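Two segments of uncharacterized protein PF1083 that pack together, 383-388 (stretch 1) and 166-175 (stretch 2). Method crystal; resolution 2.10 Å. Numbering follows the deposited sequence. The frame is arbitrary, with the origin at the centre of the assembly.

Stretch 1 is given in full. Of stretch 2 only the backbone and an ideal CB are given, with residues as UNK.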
ATOM      1  N   PRO A 383      -2.571   7.088   7.523  1.00 35.87           N
ATOM      2  CA  PRO A 383      -2.641   8.516   7.844  1.00 33.58           C
ATOM      3  C   PRO A 383      -2.579   9.385   6.593  1.00 33.09           C
ATOM      4  O   PRO A 383      -2.085   8.952   5.546  1.00 26.49           O
ATOM      5  CB  PRO A 383      -1.437   8.720   8.756  1.00 38.19           C
ATOM      6  CG  PRO A 383      -1.345   7.405   9.475  1.00 41.14           C
ATOM      7  CD  PRO A 383      -1.549   6.417   8.344  1.00 32.98           C
ATOM      8  N   PRO A 384      -3.091  10.626   6.684  1.00 32.16           N
ATOM      9  CA  PRO A 384      -3.083  11.546   5.542  1.00 28.53           C
ATOM     10  C   PRO A 384      -1.691  11.654   4.932  1.00 26.99           C
ATOM     11  O   PRO A 384      -0.702  11.805   5.652  1.00 24.95           O
ATOM     12  CB  PRO A 384      -3.552  12.863   6.160  1.00 29.12           C
ATOM     13  CG  PRO A 384      -4.498  12.398   7.227  1.00 30.91           C
ATOM     14  CD  PRO A 384      -3.712  11.260   7.860  1.00 25.65           C
ATOM     15  N   GLY A 385      -1.624  11.563   3.607  1.00 25.71           N
ATOM     16  CA  GLY A 385      -0.353  11.652   2.914  1.00 23.11           C
ATOM     17  C   GLY A 385       0.343  10.312   2.759  1.00 27.93           C
ATOM     18  O   GLY A 385       1.222  10.166   1.915  1.00 23.68           O
ATOM     19  N   GLY A 386      -0.045   9.334   3.572  1.00 25.47           N
ATOM     20  CA  GLY A 386       0.571   8.019   3.503  1.00 22.02           C
ATOM     21  C   GLY A 386       0.081   7.175   2.345  1.00 20.91           C
ATOM     22  O   GLY A 386      -1.066   6.739   2.330  1.00 22.78           O
ATOM     23  N   ILE A 387       0.965   6.925   1.382  1.00 19.66           N
ATOM     24  CA  ILE A 387       0.627   6.144   0.197  1.00 24.63           C
ATOM     25  C   ILE A 387       0.850   4.637   0.350  1.00 22.15           C
ATOM     26  O   ILE A 387       1.928   4.187   0.744  1.00 19.63           O
ATOM     27  CB  ILE A 387       1.432   6.660  -1.030  1.00 27.04           C
ATOM     28  CG1 ILE A 387       1.024   8.106  -1.331  1.00 23.46           C
ATOM     29  CG2 ILE A 387       1.206   5.763  -2.231  1.00 15.87           C
ATOM     30  CD1 ILE A 387       1.898   8.798  -2.355  1.00 24.78           C
ATOM     31  N   GLU A 388      -0.191   3.872   0.038  1.00 15.78           N
ATOM     32  CA  GLU A 388      -0.169   2.411   0.102  1.00 24.68           C
ATOM     33  C   GLU A 388       0.599   1.804   1.288  1.00 16.20           C
ATOM     34  O   GLU A 388       0.312   2.135   2.432  1.00 22.23           O
ATOM     35  CB  GLU A 388       0.371   1.842  -1.213  1.00 27.44           C
ATOM     36  CG  GLU A 388       0.040   0.376  -1.407  1.00 39.51           C
ATOM     37  CD  GLU A 388       1.055  -0.330  -2.269  1.00 41.77           C
ATOM     38  OE1 GLU A 388       2.261  -0.070  -2.071  1.00 37.02           O
ATOM     39  OE2 GLU A 388       0.655  -1.154  -3.120  1.00 35.32           O
ATOM     40  N   UNK A 166      -5.795  19.234   0.163  1.00 28.77           N
ATOM     41  CA  UNK A 166      -4.929  18.950   1.295  1.00 33.92           C
ATOM     42  C   UNK A 166      -4.308  17.562   1.204  1.00 30.60           C
ATOM     43  O   UNK A 166      -3.114  17.397   1.445  1.00 32.97           O
ATOM     44  CB  UNK A 166      -5.714  19.085   2.602  1.00 33.92           C
ATOM     45  N   UNK A 167      -5.114  16.563   0.858  1.00 27.76           N
ATOM     46  CA  UNK A 167      -4.604  15.203   0.744  1.00 25.17           C
ATOM     47  C   UNK A 167      -3.546  15.121  -0.343  1.00 29.16           C
ATOM     48  O   UNK A 167      -2.486  14.533  -0.133  1.00 26.49           O
ATOM     49  CB  UNK A 167      -5.742  14.222   0.453  1.00 25.17           C
ATOM     50  N   UNK A 168      -3.825  15.716  -1.502  1.00 26.27           N
ATOM     51  CA  UNK A 168      -2.855  15.695  -2.596  1.00 27.96           C
ATOM     52  C   UNK A 168      -1.588  16.431  -2.188  1.00 28.49           C
ATOM     53  O   UNK A 168      -0.477  16.000  -2.502  1.00 25.95           O
ATOM     54  CB  UNK A 168      -3.449  16.319  -3.860  1.00 27.96           C
ATOM     55  N   UNK A 169      -1.765  17.553  -1.499  1.00 31.87           N
ATOM     56  CA  UNK A 169      -0.632  18.350  -1.045  1.00 30.89           C
ATOM     57  C   UNK A 169       0.241  17.517  -0.113  1.00 25.60           C
ATOM     58  O   UNK A 169       1.464  17.544  -0.209  1.00 26.37           O
ATOM     59  CB  UNK A 169      -1.108  19.623  -0.343  1.00 30.89           C
ATOM     60  N   UNK A 170      -0.390  16.777   0.791  1.00 27.45           N
ATOM     61  CA  UNK A 170       0.360  15.949   1.730  1.00 24.24           C
ATOM     62  C   UNK A 170       1.090  14.808   1.030  1.00 27.37           C
ATOM     63  O   UNK A 170       2.202  14.440   1.417  1.00 27.41           O
ATOM     64  CB  UNK A 170      -0.579  15.385   2.798  1.00 24.24           C
ATOM     65  N   UNK A 171       0.474  14.249  -0.004  1.00 28.94           N
ATOM     66  CA  UNK A 171       1.118  13.180  -0.759  1.00 26.05           C
ATOM     67  C   UNK A 171       2.263  13.789  -1.572  1.00 30.25           C
ATOM     68  O   UNK A 171       3.280  13.140  -1.831  1.00 24.95           O
ATOM     69  CB  UNK A 171       0.117  12.461  -1.666  1.00 26.05           C
ATOM     70  N   UNK A 172       2.100  15.049  -1.966  1.00 22.65           N
ATOM     71  CA  UNK A 172       3.145  15.735  -2.709  1.00 27.18           C
ATOM     72  C   UNK A 172       4.301  15.978  -1.737  1.00 22.88           C
ATOM     73  O   UNK A 172       5.457  15.827  -2.093  1.00 29.69           O
ATOM     74  CB  UNK A 172       2.637  17.042  -3.322  1.00 27.18           C
ATOM     75  N   UNK A 173       3.982  16.351  -0.502  1.00 24.57           N
ATOM     76  CA  UNK A 173       5.027  16.570   0.488  1.00 30.24           C
ATOM     77  C   UNK A 173       5.810  15.265   0.703  1.00 27.96           C
ATOM     78  O   UNK A 173       7.041  15.257   0.714  1.00 28.99           O
ATOM     79  CB  UNK A 173       4.428  17.070   1.804  1.00 30.24           C
ATOM     80  N   UNK A 174       5.087  14.161   0.861  1.00 21.82           N
ATOM     81  CA  UNK A 174       5.729  12.864   1.057  1.00 26.73           C
ATOM     82  C   UNK A 174       6.692  12.560  -0.092  1.00 22.68           C
ATOM     83  O   UNK A 174       7.779  12.017   0.125  1.00 32.53           O
ATOM     84  CB  UNK A 174       4.677  11.759   1.175  1.00 26.73           C
ATOM     85  N   UNK A 175       6.301  12.906  -1.314  1.00 24.78           N
ATOM     86  CA  UNK A 175       7.157  12.646  -2.471  1.00 25.92           C
ATOM     87  C   UNK A 175       8.406  13.529  -2.443  1.00 28.85           C
ATOM     88  O   UNK A 175       9.495  13.100  -2.840  1.00 27.31           O
ATOM     89  CB  UNK A 175       6.380  12.876  -3.768  1.00 25.92           C
TER

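Stretch 2 is a continuous helix that packs against a type II turn from P383 to G386. The backbones come closest at G385 and position 171, where the CA atoms are 4.2 Å apart. G385 has no side chain, and an ideal CB on it would lie only 3.1 Å from the CB at position 170.

Position 166 is out of reach of the turn, so stretch 1 leaves its choice open; it is L166.

At position 167 CA-to-CB points sideways, and the ideal CB has nothing of stretch 1 within 5.5 Å. A longer side chain could nevertheless reach the amide of G385, a donor that the turn leaves without a partner inside stretch 1. An acceptor such as Glu or Gln would suit. The residue is E167, whose carboxylate accepts a hydrogen bond from G385 N to OE2 at 3.1 Å, with an N-H...O angle of 150°.

Position 168 points away and position 169 is out of reach, so neither is constrained by the turn; they are L168 and A169.

Position 170 points toward the turn, its ideal CB 3.7 Å from G385 CA. The chain must pass G385 and can then run along the ring of P384, which favours an aliphatic stem; Lys, Arg, Gln or Met would all be reasonable. K170 leaves with chi1 m and is then extended, all t. Its CB lies 3.8 Å from G385 CA, and its CD and NZ are each 3.8 Å from P384 CB, so its far end lies beside the proline ring.

At position 171 the bond points sideways, with the ideal CB 4.1 Å from I387 CD1 and 4.4 Å from G385 O. Methylenes would pack well here, as in Leu, Met, Gln or Glu. E171 places CG 3.9 Å from I387 CG1 and 3.7 Å from G385 O. Its OE2 is 2.5 Å from OE2 of E167, so close that one of the two acids probably holds a proton.

Position 172 points away and position 173 sideways; stretch 1 sets no preference at either, and many side chains would serve. They are I172 and R173, with R173 NH2 still 6.3 Å from P384 O.

Position 174 points toward stretch 1, its ideal CB 3.9 Å from G385 O. A small residue, Ala, Ser or Gly, fits beside this carbonyl, and A174 sets its methyl against it.

Position 175 points sideways without contact, so many side chains would serve; it is A175.

Stretch 2, residues 166-175: LELAKEIRAA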
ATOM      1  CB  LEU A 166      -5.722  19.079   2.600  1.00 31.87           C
ATOM      2  CG  LEU A 166      -4.926  18.923   3.898  1.00 35.02           C
ATOM      3  CD1 LEU A 166      -3.771  19.917   3.928  1.00 36.22           C
ATOM      4  CD2 LEU A 166      -5.847  19.141   5.076  1.00 34.14           C
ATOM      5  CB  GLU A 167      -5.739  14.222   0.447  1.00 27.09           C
ATOM      6  CG  GLU A 167      -5.301  12.768   0.294  1.00 29.25           C
ATOM      7  CD  GLU A 167      -4.432  12.277   1.441  1.00 34.93           C
ATOM      8  OE1 GLU A 167      -4.674  12.681   2.594  1.00 38.32           O
ATOM      9  OE2 GLU A 167      -3.510  11.471   1.191  1.00 35.31           O
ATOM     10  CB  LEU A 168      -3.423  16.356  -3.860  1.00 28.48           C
ATOM     11  CG  LEU A 168      -2.404  16.450  -5.004  1.00 25.08           C
ATOM     12  CD1 LEU A 168      -2.034  15.049  -5.453  1.00 27.13           C
ATOM     13  CD2 LEU A 168      -2.974  17.244  -6.168  1.00 25.33           C
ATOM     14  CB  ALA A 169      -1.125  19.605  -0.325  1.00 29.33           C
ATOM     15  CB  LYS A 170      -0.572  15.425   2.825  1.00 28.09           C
ATOM     16  CG  LYS A 170      -1.004  16.522   3.795  1.00 24.43           C
ATOM     17  CD  LYS A 170      -1.987  16.005   4.814  1.00 33.73           C
ATOM     18  CE  LYS A 170      -2.275  17.048   5.875  1.00 36.15           C
ATOM     19  NZ  LYS A 170      -3.248  16.544   6.890  1.00 36.92           N
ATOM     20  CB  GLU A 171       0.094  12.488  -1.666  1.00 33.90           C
ATOM     21  CG  GLU A 171      -0.833  11.562  -0.887  1.00 25.26           C
ATOM     22  CD  GLU A 171      -1.956  10.991  -1.723  1.00 32.87           C
ATOM     23  OE1 GLU A 171      -1.750  10.748  -2.929  1.00 21.64           O
ATOM     24  OE2 GLU A 171      -3.048  10.766  -1.163  1.00 38.86           O
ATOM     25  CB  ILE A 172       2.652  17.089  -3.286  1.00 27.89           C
ATOM     26  CG1 ILE A 172       1.686  16.834  -4.450  1.00 29.98           C
ATOM     27  CG2 ILE A 172       3.849  17.910  -3.763  1.00 30.36           C
ATOM     28  CD1 ILE A 172       0.997  18.084  -4.981  1.00 24.38           C
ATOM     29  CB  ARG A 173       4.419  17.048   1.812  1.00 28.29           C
ATOM     30  CG  ARG A 173       5.470  17.291   2.892  1.00 32.77           C
ATOM     31  CD  ARG A 173       4.938  18.147   4.023  1.00 41.10           C
ATOM     32  NE  ARG A 173       3.863  17.491   4.759  1.00 34.57           N
ATOM     33  CZ  ARG A 173       3.138  18.086   5.699  1.00 41.19           C
ATOM     34  NH1 ARG A 173       3.376  19.352   6.017  1.00 40.65           N
ATOM     35  NH2 ARG A 173       2.168  17.419   6.314  1.00 40.32           N
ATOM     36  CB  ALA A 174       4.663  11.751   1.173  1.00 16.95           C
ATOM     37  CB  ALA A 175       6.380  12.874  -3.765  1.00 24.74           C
TER
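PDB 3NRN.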